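Local coordinates for protein RTX toxin RtxA (Vibrio vulnificus MO6-24/O, PDB 6IMP) that probably hydrolyses an as yet unidentified substrate as an alpha/beta hydrolase-fold domain of a toxin involved in virulence, at residues A[179-183]-A[237-242]; A[202-206]-A[288-294]; A[80-86]-A[128-134]. All coordinates share one frame; numbering follows the deposited sequence.

Interaction 1 (A[179-183]-A[237-242]); sequences MGGPI and FSVEKN
The phenyl ring of F237 is met on one face by the side chain of M179 and near its plane by I183. The M179 SD atom sits 4.5 Å from the centroid of the F237 ring, 23° off the ring normal, a Met-aromatic contact over the face. M179 CG lies over the same ring but toward its rim, 4.2 Å from F237 CE1. The methionine chain runs extended through chi2 and then bends at chi3 (94°), which carries its sulfur over the ring. At the edge, I183 CG1 approaches F237 CE1 to 4.2 Å, the two side chains lying alongside one another and pointing the same way. P182 comes in obliquely and touches the root of the aromatic side chain, its CG 3.7 Å from F237 CB. The proline also meets V239, the two side chains crossing at about a right angle, with P182 CB 4.1 Å from V239 CG2.

A second flat group, the N242 side-chain amide, reaches the backbone of the other segment: its ND2 donates a weak bond (130°) to P182 O (3.0 Å), while its stronger partner is Y151 OH. S238 N-caps the short helix that carries N242, its OG accepting from K241 N at 3.1 Å.

The contact is buried and sets the start of helix 180-192, which begins within the probable nucleophile elbow, against the entry to helix 239-243. Helix 147-164 packs on M179 and I183 through L150, Y41 of helix 31-41 touches both M179 and F237, and L268 of helix 260-274 lies against V239.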
ATOM      1  N   MET A 179      -2.575   0.320   5.693  1.00 59.96           N
ATOM      2  CA  MET A 179      -3.059   1.588   5.080  1.00 60.27           C
ATOM      3  C   MET A 179      -3.019   1.540   3.557  1.00 57.08           C
ATOM      4  O   MET A 179      -3.825   2.173   2.900  1.00 58.81           O
ATOM      5  CB  MET A 179      -2.235   2.784   5.560  1.00 62.05           C
ATOM      6  CG  MET A 179      -2.563   4.130   4.903  1.00 58.89           C
ATOM      7  SD  MET A 179      -1.729   5.515   5.742  1.00 59.43           S
ATOM      8  CE  MET A 179      -0.256   5.633   4.740  1.00 60.83           C
ATOM      9  N   GLY A 180      -2.053   0.810   3.011  1.00 59.26           N
ATOM     10  CA  GLY A 180      -2.048   0.443   1.589  1.00 59.24           C
ATOM     11  C   GLY A 180      -3.344  -0.213   1.130  1.00 60.96           C
ATOM     12  O   GLY A 180      -3.771  -0.026  -0.004  1.00 57.12           O
ATOM     13  N   GLY A 181      -3.978  -0.965   2.023  1.00 65.88           N
ATOM     14  CA  GLY A 181      -5.307  -1.557   1.767  1.00 69.88           C
ATOM     15  C   GLY A 181      -6.316  -0.642   1.078  1.00 61.95           C
ATOM     16  O   GLY A 181      -6.630  -0.846  -0.086  1.00 59.43           O
ATOM     17  N   PRO A 182      -6.834   0.368   1.800  1.00 63.04           N
ATOM     18  CA  PRO A 182      -7.776   1.344   1.236  1.00 63.60           C
ATOM     19  C   PRO A 182      -7.197   2.158   0.072  1.00 70.34           C
ATOM     20  O   PRO A 182      -7.929   2.528  -0.847  1.00 70.05           O
ATOM     21  CB  PRO A 182      -8.074   2.268   2.422  1.00 62.54           C
ATOM     22  CG  PRO A 182      -6.901   2.112   3.330  1.00 63.63           C
ATOM     23  CD  PRO A 182      -6.490   0.687   3.195  1.00 60.80           C
ATOM     24  N   ILE A 183      -5.899   2.445   0.109  1.00 68.35           N
ATOM     25  CA  ILE A 183      -5.271   3.156  -1.004  1.00 68.91           C
ATOM     26  C   ILE A 183      -5.354   2.309  -2.267  1.00 72.43           C
ATOM     27  O   ILE A 183      -5.748   2.789  -3.334  1.00 68.67           O
ATOM     28  CB  ILE A 183      -3.800   3.491  -0.730  1.00 59.25           C
ATOM     29  CG1 ILE A 183      -3.693   4.459   0.449  1.00 59.75           C
ATOM     30  CG2 ILE A 183      -3.179   4.120  -1.968  1.00 58.72           C
ATOM     31  CD1 ILE A 183      -2.304   4.541   1.050  1.00 57.66           C
ATOM     32  N   PHE A 237      -9.685   6.877   4.265  1.00 78.37           N
ATOM     33  CA  PHE A 237      -9.129   5.546   4.018  1.00 75.50           C
ATOM     34  C   PHE A 237     -10.136   4.432   4.335  1.00 75.90           C
ATOM     35  O   PHE A 237      -9.765   3.398   4.897  1.00 74.46           O
ATOM     36  CB  PHE A 237      -7.856   5.316   4.848  1.00 75.76           C
ATOM     37  CG  PHE A 237      -6.774   6.339   4.635  1.00 65.26           C
ATOM     38  CD1 PHE A 237      -5.945   6.274   3.521  1.00 65.37           C
ATOM     39  CD2 PHE A 237      -6.522   7.306   5.595  1.00 62.63           C
ATOM     40  CE1 PHE A 237      -4.922   7.192   3.344  1.00 62.95           C
ATOM     41  CE2 PHE A 237      -5.498   8.225   5.429  1.00 63.95           C
ATOM     42  CZ  PHE A 237      -4.688   8.161   4.307  1.00 63.33           C
ATOM     43  N   SER A 238     -11.405   4.645   3.981  1.00 77.40           N
ATOM     44  CA  SER A 238     -12.405   3.581   4.066  1.00 78.71           C
ATOM     45  C   SER A 238     -12.305   2.685   2.828  1.00 79.85           C
ATOM     46  O   SER A 238     -12.424   3.167   1.698  1.00 62.76           O
ATOM     47  CB  SER A 238     -13.815   4.161   4.188  1.00 86.08           C
ATOM     48  OG  SER A 238     -14.802   3.169   3.938  1.00 95.79           O
ATOM     49  N   VAL A 239     -12.064   1.389   3.050  1.00 80.67           N
ATOM     50  CA  VAL A 239     -11.973   0.404   1.951  1.00 83.97           C
ATOM     51  C   VAL A 239     -13.287   0.354   1.169  1.00 83.50           C
ATOM     52  O   VAL A 239     -13.294   0.396  -0.061  1.00 70.80           O
ATOM     53  CB  VAL A 239     -11.669  -1.020   2.481  1.00 83.51           C
ATOM     54  CG1 VAL A 239     -11.767  -2.053   1.365  1.00 81.36           C
ATOM     55  CG2 VAL A 239     -10.294  -1.074   3.121  1.00 79.82           C
ATOM     56  N   GLU A 240     -14.378   0.213   1.922  1.00 89.22           N
ATOM     57  CA  GLU A 240     -15.756   0.262   1.409  1.00 94.09           C
ATOM     58  C   GLU A 240     -15.986   1.468   0.488  1.00 94.24           C
ATOM     59  O   GLU A 240     -16.334   1.306  -0.695  1.00 84.91           O
ATOM     60  CB  GLU A 240     -16.733   0.321   2.597  1.00 97.35           C
ATOM     61  CG  GLU A 240     -18.007  -0.499   2.438  1.00101.76           C
ATOM     62  CD  GLU A 240     -18.787  -0.622   3.741  1.00104.50           C
ATOM     63  OE1 GLU A 240     -18.151  -0.662   4.823  1.00105.73           O
ATOM     64  OE2 GLU A 240     -20.036  -0.683   3.687  1.00 99.91           O
ATOM     65  N   LYS A 241     -15.755   2.663   1.036  1.00 85.64           N
ATOM     66  CA  LYS A 241     -15.954   3.927   0.317  1.00 87.52           C
ATOM     67  C   LYS A 241     -15.077   4.007  -0.935  1.00 89.93           C
ATOM     68  O   LYS A 241     -15.558   4.342  -2.022  1.00 94.26           O
ATOM     69  CB  LYS A 241     -15.661   5.108   1.248  1.00 91.82           C
ATOM     70  CG  LYS A 241     -15.870   6.495   0.642  1.00 99.20           C
ATOM     71  CD  LYS A 241     -16.012   7.551   1.741  1.00105.43           C
ATOM     72  CE  LYS A 241     -15.403   8.891   1.361  1.00107.75           C
ATOM     73  NZ  LYS A 241     -16.084   9.507   0.189  1.00109.29           N
ATOM     74  N   ASN A 242     -13.800   3.662  -0.781  1.00 82.77           N
ATOM     75  CA  ASN A 242     -12.853   3.678  -1.892  1.00 78.41           C
ATOM     76  C   ASN A 242     -13.132   2.576  -2.949  1.00 86.52           C
ATOM     77  O   ASN A 242     -12.552   2.600  -4.040  1.00 88.77           O
ATOM     78  CB  ASN A 242     -11.419   3.512  -1.371  1.00 75.13           C
ATOM     79  CG  ASN A 242     -10.951   4.675  -0.509  1.00 74.01           C
ATOM     80  OD1 ASN A 242     -11.723   5.285   0.240  1.00 76.32           O
ATOM     81  ND2 ASN A 242      -9.657   4.947  -0.572  1.00 73.15           N
TER

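Interaction 2 (A[202-206]-A[288-294]); sequences LLDRP and HEASNRL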
ATOM      1  N   LEU A 202      -5.276  -7.495  -4.016  1.00 65.95           N
ATOM      2  CA  LEU A 202      -5.092  -8.106  -2.694  1.00 69.57           C
ATOM      3  C   LEU A 202      -5.125  -7.046  -1.612  1.00 63.08           C
ATOM      4  O   LEU A 202      -4.214  -6.229  -1.514  1.00 65.12           O
ATOM      5  CB  LEU A 202      -3.762  -8.877  -2.612  1.00 69.52           C
ATOM      6  CG  LEU A 202      -3.238  -9.175  -1.200  1.00 68.17           C
ATOM      7  CD1 LEU A 202      -4.218 -10.043  -0.430  1.00 77.27           C
ATOM      8  CD2 LEU A 202      -1.869  -9.816  -1.234  1.00 65.82           C
ATOM      9  N   LEU A 203      -6.156  -7.099  -0.781  1.00 60.31           N
ATOM     10  CA  LEU A 203      -6.182  -6.358   0.476  1.00 67.33           C
ATOM     11  C   LEU A 203      -5.455  -7.155   1.566  1.00 68.85           C
ATOM     12  O   LEU A 203      -6.048  -7.998   2.239  1.00 71.74           O
ATOM     13  CB  LEU A 203      -7.632  -6.074   0.899  1.00 72.55           C
ATOM     14  CG  LEU A 203      -8.494  -5.247  -0.081  1.00 76.18           C
ATOM     15  CD1 LEU A 203      -9.963  -5.261   0.324  1.00 71.35           C
ATOM     16  CD2 LEU A 203      -7.998  -3.811  -0.201  1.00 74.07           C
ATOM     17  N   ASP A 204      -4.160  -6.897   1.711  1.00 69.81           N
ATOM     18  CA  ASP A 204      -3.308  -7.629   2.663  1.00 69.68           C
ATOM     19  C   ASP A 204      -3.419  -6.988   4.039  1.00 62.54           C
ATOM     20  O   ASP A 204      -2.854  -5.934   4.267  1.00 58.58           O
ATOM     21  CB  ASP A 204      -1.834  -7.618   2.176  1.00 67.67           C
ATOM     22  CG  ASP A 204      -0.858  -8.291   3.163  1.00 69.67           C
ATOM     23  OD1 ASP A 204      -1.324  -8.958   4.122  1.00 62.34           O
ATOM     24  OD2 ASP A 204       0.384  -8.160   2.971  1.00 61.89           O
ATOM     25  N   ARG A 205      -4.124  -7.639   4.957  1.00 63.24           N
ATOM     26  CA  ARG A 205      -4.219  -7.157   6.349  1.00 63.05           C
ATOM     27  C   ARG A 205      -4.600  -5.669   6.373  1.00 60.79           C
ATOM     28  O   ARG A 205      -3.919  -4.858   7.004  1.00 57.94           O
ATOM     29  CB  ARG A 205      -2.894  -7.369   7.093  1.00 60.37           C
ATOM     30  CG  ARG A 205      -2.451  -8.822   7.184  1.00 62.36           C
ATOM     31  CD  ARG A 205      -0.981  -8.948   7.594  1.00 61.86           C
ATOM     32  NE  ARG A 205      -0.068  -8.766   6.464  1.00 59.85           N
ATOM     33  CZ  ARG A 205       1.261  -8.669   6.552  1.00 60.09           C
ATOM     34  NH1 ARG A 205       1.870  -8.760   7.726  1.00 66.41           N
ATOM     35  NH2 ARG A 205       1.985  -8.456   5.457  1.00 56.63           N
ATOM     36  N   PRO A 206      -5.685  -5.309   5.669  1.00 57.58           N
ATOM     37  CA  PRO A 206      -6.060  -3.933   5.425  1.00 64.65           C
ATOM     38  C   PRO A 206      -6.349  -3.112   6.664  1.00 67.54           C
ATOM     39  O   PRO A 206      -6.706  -3.650   7.715  1.00 61.90           O
ATOM     40  CB  PRO A 206      -7.361  -4.078   4.643  1.00 60.13           C
ATOM     41  CG  PRO A 206      -7.940  -5.318   5.188  1.00 55.23           C
ATOM     42  CD  PRO A 206      -6.749  -6.213   5.213  1.00 60.75           C
ATOM     43  N   HIS A 288      -0.320  -8.740  12.838  1.00 79.99           N
ATOM     44  CA  HIS A 288      -0.374  -7.709  11.789  1.00 75.72           C
ATOM     45  C   HIS A 288       0.948  -7.498  11.029  1.00 70.94           C
ATOM     46  O   HIS A 288       0.934  -7.272   9.821  1.00 75.61           O
ATOM     47  CB  HIS A 288      -0.855  -6.382  12.371  1.00 73.01           C
ATOM     48  CG  HIS A 288      -1.080  -5.318  11.340  1.00 74.15           C
ATOM     49  ND1 HIS A 288      -2.232  -5.240  10.585  1.00 65.94           N
ATOM     50  CD2 HIS A 288      -0.293  -4.293  10.935  1.00 69.03           C
ATOM     51  CE1 HIS A 288      -2.149  -4.204   9.770  1.00 68.36           C
ATOM     52  NE2 HIS A 288      -0.982  -3.614   9.961  1.00 71.26           N
ATOM     53  N   GLU A 289       2.072  -7.584  11.734  1.00 66.80           N
ATOM     54  CA  GLU A 289       3.382  -7.267  11.154  1.00 78.19           C
ATOM     55  C   GLU A 289       4.150  -8.500  10.654  1.00 77.83           C
ATOM     56  O   GLU A 289       5.271  -8.370  10.147  1.00 80.93           O
ATOM     57  CB  GLU A 289       4.247  -6.511  12.171  1.00 82.34           C
ATOM     58  CG  GLU A 289       3.611  -5.238  12.692  1.00 92.92           C
ATOM     59  CD  GLU A 289       4.572  -4.392  13.501  1.00105.85           C
ATOM     60  OE1 GLU A 289       5.439  -3.727  12.891  1.00113.46           O
ATOM     61  OE2 GLU A 289       4.440  -4.374  14.748  1.00117.80           O
ATOM     62  N   ALA A 290       3.556  -9.682  10.776  1.00 69.25           N
ATOM     63  CA  ALA A 290       4.263 -10.923  10.440  1.00 70.87           C
ATOM     64  C   ALA A 290       4.202 -11.213   8.937  1.00 65.32           C
ATOM     65  O   ALA A 290       3.586 -12.185   8.507  1.00 65.35           O
ATOM     66  CB  ALA A 290       3.697 -12.088  11.235  1.00 67.87           C
ATOM     67  N   SER A 291       4.871 -10.375   8.153  1.00 63.85           N
ATOM     68  CA  SER A 291       4.690 -10.369   6.700  1.00 73.05           C
ATOM     69  C   SER A 291       5.293 -11.619   6.065  1.00 77.32           C
ATOM     70  O   SER A 291       4.677 -12.266   5.210  1.00 67.84           O
ATOM     71  CB  SER A 291       5.325  -9.116   6.081  1.00 70.53           C
ATOM     72  OG  SER A 291       4.534  -7.964   6.321  1.00 73.13           O
ATOM     73  N   ASN A 292       6.507 -11.950   6.495  1.00 79.23           N
ATOM     74  CA  ASN A 292       7.219 -13.072   5.937  1.00 78.53           C
ATOM     75  C   ASN A 292       6.475 -14.366   6.215  1.00 78.06           C
ATOM     76  O   ASN A 292       6.155 -15.120   5.286  1.00 75.46           O
ATOM     77  CB  ASN A 292       8.618 -13.153   6.521  1.00 79.13           C
ATOM     78  CG  ASN A 292       9.421 -14.270   5.917  1.00 81.85           C
ATOM     79  OD1 ASN A 292       9.297 -14.563   4.723  1.00 79.80           O
ATOM     80  ND2 ASN A 292      10.218 -14.931   6.740  1.00 81.46           N
ATOM     81  N   ARG A 293       6.193 -14.605   7.496  1.00 80.16           N
ATOM     82  CA  ARG A 293       5.405 -15.773   7.929  1.00 98.29           C
ATOM     83  C   ARG A 293       4.080 -15.892   7.128  1.00 91.01           C
ATOM     84  O   ARG A 293       3.731 -16.976   6.649  1.00 89.66           O
ATOM     85  CB  ARG A 293       5.120 -15.722   9.454  1.00112.76           C
ATOM     86  CG  ARG A 293       6.269 -16.194  10.371  1.00122.46           C
ATOM     87  CD  ARG A 293       6.117 -17.648  10.851  1.00140.54           C
ATOM     88  NE  ARG A 293       5.039 -17.841  11.842  1.00151.38           N
ATOM     89  CZ  ARG A 293       4.644 -19.025  12.334  1.00139.32           C
ATOM     90  NH1 ARG A 293       3.504 -19.582  11.904  1.00113.36           N
ATOM     91  NH2 ARG A 293       5.382 -19.664  13.248  1.00131.67           N
ATOM     92  N   LEU A 294       3.387 -14.768   6.942  1.00 78.32           N
ATOM     93  CA  LEU A 294       2.119 -14.750   6.198  1.00 73.87           C
ATOM     94  C   LEU A 294       2.319 -15.029   4.706  1.00 77.21           C
ATOM     95  O   LEU A 294       1.598 -15.844   4.112  1.00 66.54           O
ATOM     96  CB  LEU A 294       1.400 -13.412   6.397  1.00 66.01           C
ATOM     97  CG  LEU A 294       0.133 -13.175   5.561  1.00 63.23           C
ATOM     98  CD1 LEU A 294      -0.953 -12.514   6.388  1.00 64.73           C
ATOM     99  CD2 LEU A 294       0.437 -12.317   4.348  1.00 64.56           C
TER
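R205 reaches S291 with its guanidinium edge, and every nitrogen of that group has an acceptor. NH2 donates to S291 OG at 2.7 Å, nearly in the guanidinium plane and at an N-H...O angle of 155°. NH1 has two weaker partners, S291 OG at 3.1 Å and the carbonyl H288 O at 2.7 Å, the latter strongly bent. The adjacent D204 holds the remaining side: R205 NE bonds to D204 OD1 (2.7 Å) and R205 NH2 to D204 OD2 (3.0 Å), a side-on, two-nitrogen salt bridge that uses the syn sides of the carboxylate and should fix the rotation of the guanidinium. D204 OD2 also accepts from H175 NE2, and H288 O also receives Y177 OH. L294 supplies the apolar lining, its CD2 over one guanidinium face and its CD1 3.8 Å from R205 CD.

The H288 ring lies obliquely against the R205 backbone, CE1 3.3 Å from R205 O, while NE2 is bonded to S178 OG of the probable nucleophile elbow. This Ser-His pair is consistent with a catalytic triad; H288 touches both D257 and E259, and either could be the acid. The buried arginine charge is probably balanced by D204, and R205 may help position the H288 backbone, together with Y177.

Interaction 3 (A[80-86]-A[128-134]); sequences TGYYHQG and IDMLAVN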
ATOM      1  N   THR A  80      10.404   7.605  -4.514  1.00 73.31           N
ATOM      2  CA  THR A  80      11.609   6.801  -4.624  1.00 74.27           C
ATOM      3  C   THR A  80      11.404   5.384  -4.110  1.00 74.68           C
ATOM      4  O   THR A  80      10.765   5.168  -3.080  1.00 73.26           O
ATOM      5  CB  THR A  80      12.735   7.443  -3.832  1.00 69.69           C
ATOM      6  OG1 THR A  80      12.343   7.539  -2.462  1.00 67.94           O
ATOM      7  CG2 THR A  80      13.022   8.820  -4.374  1.00 72.52           C
ATOM      8  N   GLY A  81      11.934   4.424  -4.854  1.00 81.17           N
ATOM      9  CA  GLY A  81      12.178   3.084  -4.327  1.00 85.52           C
ATOM     10  C   GLY A  81      12.811   2.169  -5.357  1.00 83.48           C
ATOM     11  O   GLY A  81      13.636   2.600  -6.164  1.00 82.58           O
ATOM     12  N   TYR A  82      12.426   0.898  -5.328  1.00 84.14           N
ATOM     13  CA  TYR A  82      12.988  -0.089  -6.246  1.00 77.62           C
ATOM     14  C   TYR A  82      11.919  -0.784  -7.076  1.00 78.39           C
ATOM     15  O   TYR A  82      10.733  -0.821  -6.720  1.00 66.56           O
ATOM     16  CB  TYR A  82      13.824  -1.124  -5.499  1.00 66.02           C
ATOM     17  CG  TYR A  82      14.920  -0.534  -4.640  1.00 68.46           C
ATOM     18  CD1 TYR A  82      14.620   0.129  -3.461  1.00 65.20           C
ATOM     19  CD2 TYR A  82      16.264  -0.678  -4.985  1.00 72.96           C
ATOM     20  CE1 TYR A  82      15.616   0.656  -2.658  1.00 70.29           C
ATOM     21  CE2 TYR A  82      17.273  -0.166  -4.180  1.00 72.45           C
ATOM     22  CZ  TYR A  82      16.949   0.507  -3.019  1.00 72.60           C
ATOM     23  OH  TYR A  82      17.952   1.033  -2.212  1.00 70.89           O
ATOM     24  N   TYR A  83      12.360  -1.273  -8.225  1.00 84.57           N
ATOM     25  CA  TYR A  83      11.657  -2.290  -8.974  1.00 80.66           C
ATOM     26  C   TYR A  83      12.435  -3.578  -8.812  1.00 82.63           C
ATOM     27  O   TYR A  83      13.563  -3.670  -9.281  1.00 84.80           O
ATOM     28  CB  TYR A  83      11.612  -1.901 -10.442  1.00 76.26           C
ATOM     29  CG  TYR A  83      10.721  -2.775 -11.265  1.00 74.55           C
ATOM     30  CD1 TYR A  83       9.373  -2.488 -11.394  1.00 76.71           C
ATOM     31  CD2 TYR A  83      11.222  -3.891 -11.921  1.00 74.24           C
ATOM     32  CE1 TYR A  83       8.536  -3.289 -12.155  1.00 81.04           C
ATOM     33  CE2 TYR A  83      10.399  -4.698 -12.690  1.00 78.00           C
ATOM     34  CZ  TYR A  83       9.055  -4.393 -12.806  1.00 81.36           C
ATOM     35  OH  TYR A  83       8.224  -5.192 -13.563  1.00 82.39           O
ATOM     36  N   HIS A  84      11.859  -4.551  -8.110  1.00 94.03           N
ATOM     37  CA  HIS A  84      12.481  -5.878  -7.978  1.00 91.06           C
ATOM     38  C   HIS A  84      11.876  -6.866  -8.985  1.00 92.13           C
ATOM     39  O   HIS A  84      10.653  -6.923  -9.131  1.00 82.14           O
ATOM     40  CB  HIS A  84      12.277  -6.446  -6.578  1.00 91.02           C
ATOM     41  CG  HIS A  84      12.393  -5.446  -5.472  1.00 88.06           C
ATOM     42  ND1 HIS A  84      13.603  -5.093  -4.911  1.00 87.86           N
ATOM     43  CD2 HIS A  84      11.443  -4.841  -4.721  1.00 87.61           C
ATOM     44  CE1 HIS A  84      13.396  -4.268  -3.900  1.00 82.55           C
ATOM     45  NE2 HIS A  84      12.094  -4.101  -3.759  1.00 92.51           N
ATOM     46  N   GLN A  85      12.721  -7.690  -9.614  1.00105.32           N
ATOM     47  CA  GLN A  85      12.252  -8.630 -10.661  1.00108.09           C
ATOM     48  C   GLN A  85      12.586 -10.103 -10.420  1.00103.68           C
ATOM     49  O   GLN A  85      13.466 -10.443  -9.624  1.00 96.91           O
ATOM     50  CB  GLN A  85      12.731  -8.204 -12.060  1.00111.84           C
ATOM     51  CG  GLN A  85      14.230  -8.107 -12.244  1.00119.21           C
ATOM     52  CD  GLN A  85      14.627  -6.858 -13.009  1.00127.71           C
ATOM     53  OE1 GLN A  85      14.152  -6.623 -14.122  1.00122.85           O
ATOM     54  NE2 GLN A  85      15.476  -6.032 -12.399  1.00125.29           N
ATOM     55  N   GLY A  86      11.862 -10.963 -11.133  1.00100.96           N
ATOM     56  CA  GLY A  86      12.019 -12.414 -11.025  1.00 98.86           C
ATOM     57  C   GLY A  86      13.246 -12.935 -11.747  1.00 90.07           C
ATOM     58  O   GLY A  86      13.900 -13.865 -11.276  1.00 94.18           O
ATOM     59  N   ILE A 128       7.928 -13.393 -10.422  1.00125.28           N
ATOM     60  CA  ILE A 128       7.006 -12.246 -10.525  1.00118.31           C
ATOM     61  C   ILE A 128       7.738 -10.967 -10.082  1.00115.85           C
ATOM     62  O   ILE A 128       8.427 -10.965  -9.050  1.00111.07           O
ATOM     63  CB  ILE A 128       5.736 -12.464  -9.662  1.00114.85           C
ATOM     64  CG1 ILE A 128       4.938 -13.663 -10.187  1.00114.97           C
ATOM     65  CG2 ILE A 128       4.849 -11.225  -9.668  1.00107.84           C
ATOM     66  CD1 ILE A 128       3.859 -14.154  -9.242  1.00114.87           C
ATOM     67  N   ASP A 129       7.599  -9.894 -10.869  1.00101.82           N
ATOM     68  CA  ASP A 129       8.232  -8.605 -10.534  1.00 97.19           C
ATOM     69  C   ASP A 129       7.383  -7.879  -9.509  1.00 90.30           C
ATOM     70  O   ASP A 129       6.155  -7.948  -9.549  1.00 86.43           O
ATOM     71  CB  ASP A 129       8.390  -7.693 -11.761  1.00102.50           C
ATOM     72  CG  ASP A 129       9.054  -8.380 -12.931  1.00100.85           C
ATOM     73  OD1 ASP A 129      10.152  -8.929 -12.751  1.00101.58           O
ATOM     74  OD2 ASP A 129       8.480  -8.356 -14.041  1.00100.18           O
ATOM     75  N   MET A 130       8.035  -7.149  -8.613  1.00 86.14           N
ATOM     76  CA  MET A 130       7.322  -6.345  -7.629  1.00 81.66           C
ATOM     77  C   MET A 130       7.798  -4.901  -7.661  1.00 82.81           C
ATOM     78  O   MET A 130       8.997  -4.637  -7.466  1.00 78.42           O
ATOM     79  CB  MET A 130       7.527  -6.922  -6.244  1.00 70.80           C
ATOM     80  CG  MET A 130       6.518  -6.426  -5.240  1.00 70.44           C
ATOM     81  SD  MET A 130       7.125  -6.597  -3.565  1.00 69.91           S
ATOM     82  CE  MET A 130       5.583  -6.961  -2.747  1.00 79.12           C
ATOM     83  N   LEU A 131       6.861  -3.978  -7.923  1.00 80.07           N
ATOM     84  CA  LEU A 131       7.125  -2.527  -7.795  1.00 82.56           C
ATOM     85  C   LEU A 131       6.916  -2.064  -6.364  1.00 72.41           C
ATOM     86  O   LEU A 131       5.838  -2.245  -5.803  1.00 73.62           O
ATOM     87  CB  LEU A 131       6.226  -1.693  -8.723  1.00 81.57           C
ATOM     88  CG  LEU A 131       6.344  -0.164  -8.517  1.00 83.91           C
ATOM     89  CD1 LEU A 131       7.747   0.313  -8.856  1.00 84.73           C
ATOM     90  CD2 LEU A 131       5.312   0.640  -9.308  1.00 86.13           C
ATOM     91  N   ALA A 132       7.936  -1.420  -5.803  1.00 67.44           N
ATOM     92  CA  ALA A 132       7.938  -1.048  -4.388  1.00 72.49           C
ATOM     93  C   ALA A 132       8.438   0.374  -4.170  1.00 71.07           C
ATOM     94  O   ALA A 132       9.638   0.601  -3.944  1.00 60.88           O
ATOM     95  CB  ALA A 132       8.778  -2.026  -3.592  1.00 75.79           C
ATOM     96  N   VAL A 133       7.489   1.309  -4.182  1.00 72.04           N
ATOM     97  CA  VAL A 133       7.769   2.748  -4.171  1.00 72.17           C
ATOM     98  C   VAL A 133       7.114   3.424  -2.969  1.00 67.12           C
ATOM     99  O   VAL A 133       5.943   3.177  -2.657  1.00 66.06           O
ATOM    100  CB  VAL A 133       7.261   3.400  -5.463  1.00 75.60           C
ATOM    101  CG1 VAL A 133       7.447   4.908  -5.434  1.00 77.67           C
ATOM    102  CG2 VAL A 133       7.990   2.800  -6.648  1.00 76.94           C
ATOM    103  N   ASN A 134       7.893   4.261  -2.288  1.00 64.80           N
ATOM    104  CA  ASN A 134       7.381   5.088  -1.195  1.00 64.61           C
ATOM    105  C   ASN A 134       6.361   6.118  -1.680  1.00 65.38           C
ATOM    106  O   ASN A 134       6.607   6.872  -2.617  1.00 64.75           O
ATOM    107  CB  ASN A 134       8.522   5.847  -0.520  1.00 62.23           C
ATOM    108  CG  ASN A 134       9.332   4.987   0.411  1.00 59.14           C
ATOM    109  OD1 ASN A 134       8.824   4.467   1.400  1.00 64.40           O
ATOM    110  ND2 ASN A 134      10.611   4.864   0.122  1.00 61.38           N
TER
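T80 opens the pairing through its carbonyl, which takes two bonds from N134: the backbone N at 3.1 Å and the side-chain ND2 at 3.2 Å, arriving from opposite faces of the carbonyl plane. The N134 amide also bonds A112 N and E113. G81 faces V133 in a non-hydrogen-bonded pair, its CA making a CA-H...O contact with A132 O (3.6 Å). Y82 then pairs with A132 through two reciprocal backbone bonds.

Y83 forms a non-hydrogen-bonded pair with L131, whose CD1 lies at the ring edge. Its CG stands opposite the backbone N (chi1 -171°), and the ring reaches obliquely across to D129 of the neighbouring strand, its plane 41° from the carboxylate. Y83 OH gives D129 OD2 a weak bond of 3.2 Å; the firmer partner there is K100. H84 pairs with M130, M130 N donating to H84 O at 2.7 Å, and H84 ND1 is hydrogen-bonded to S67 OG. Q85 NE2 bonds Q68, and a bond from G86 N to D129 OD1 is doubtful.

Strand segments 80-84 and 129-133 run antiparallel (176°). One reversed strand, 78-84, between 67-73 and 129-133 in the order 1-2-4-3-5, is the hallmark of the alpha/beta hydrolase sheet.

Overall arrangement
Interaction 3 and interaction 2 reach the same central sheet at different strands, their centres about 18 Å apart, and do not touch. Interaction 3 is strand-to-strand and held chiefly by backbone hydrogen bonds, toward the antiparallel margin of the sheet. Interaction 2 joins the C-terminal end of strand 200-204 to the loop and first turn of helix 291-302, through the R205 guanidinium and both side-chain and backbone acceptors; it is only partly buried and lies next to the probable active site. Interaction 1 is a buried, largely apolar contact between helix starts. It touches interaction 2 directly, L203 packing against G181 and V239. Interactions 1 and 3 lie on opposite sides of the chain's centre.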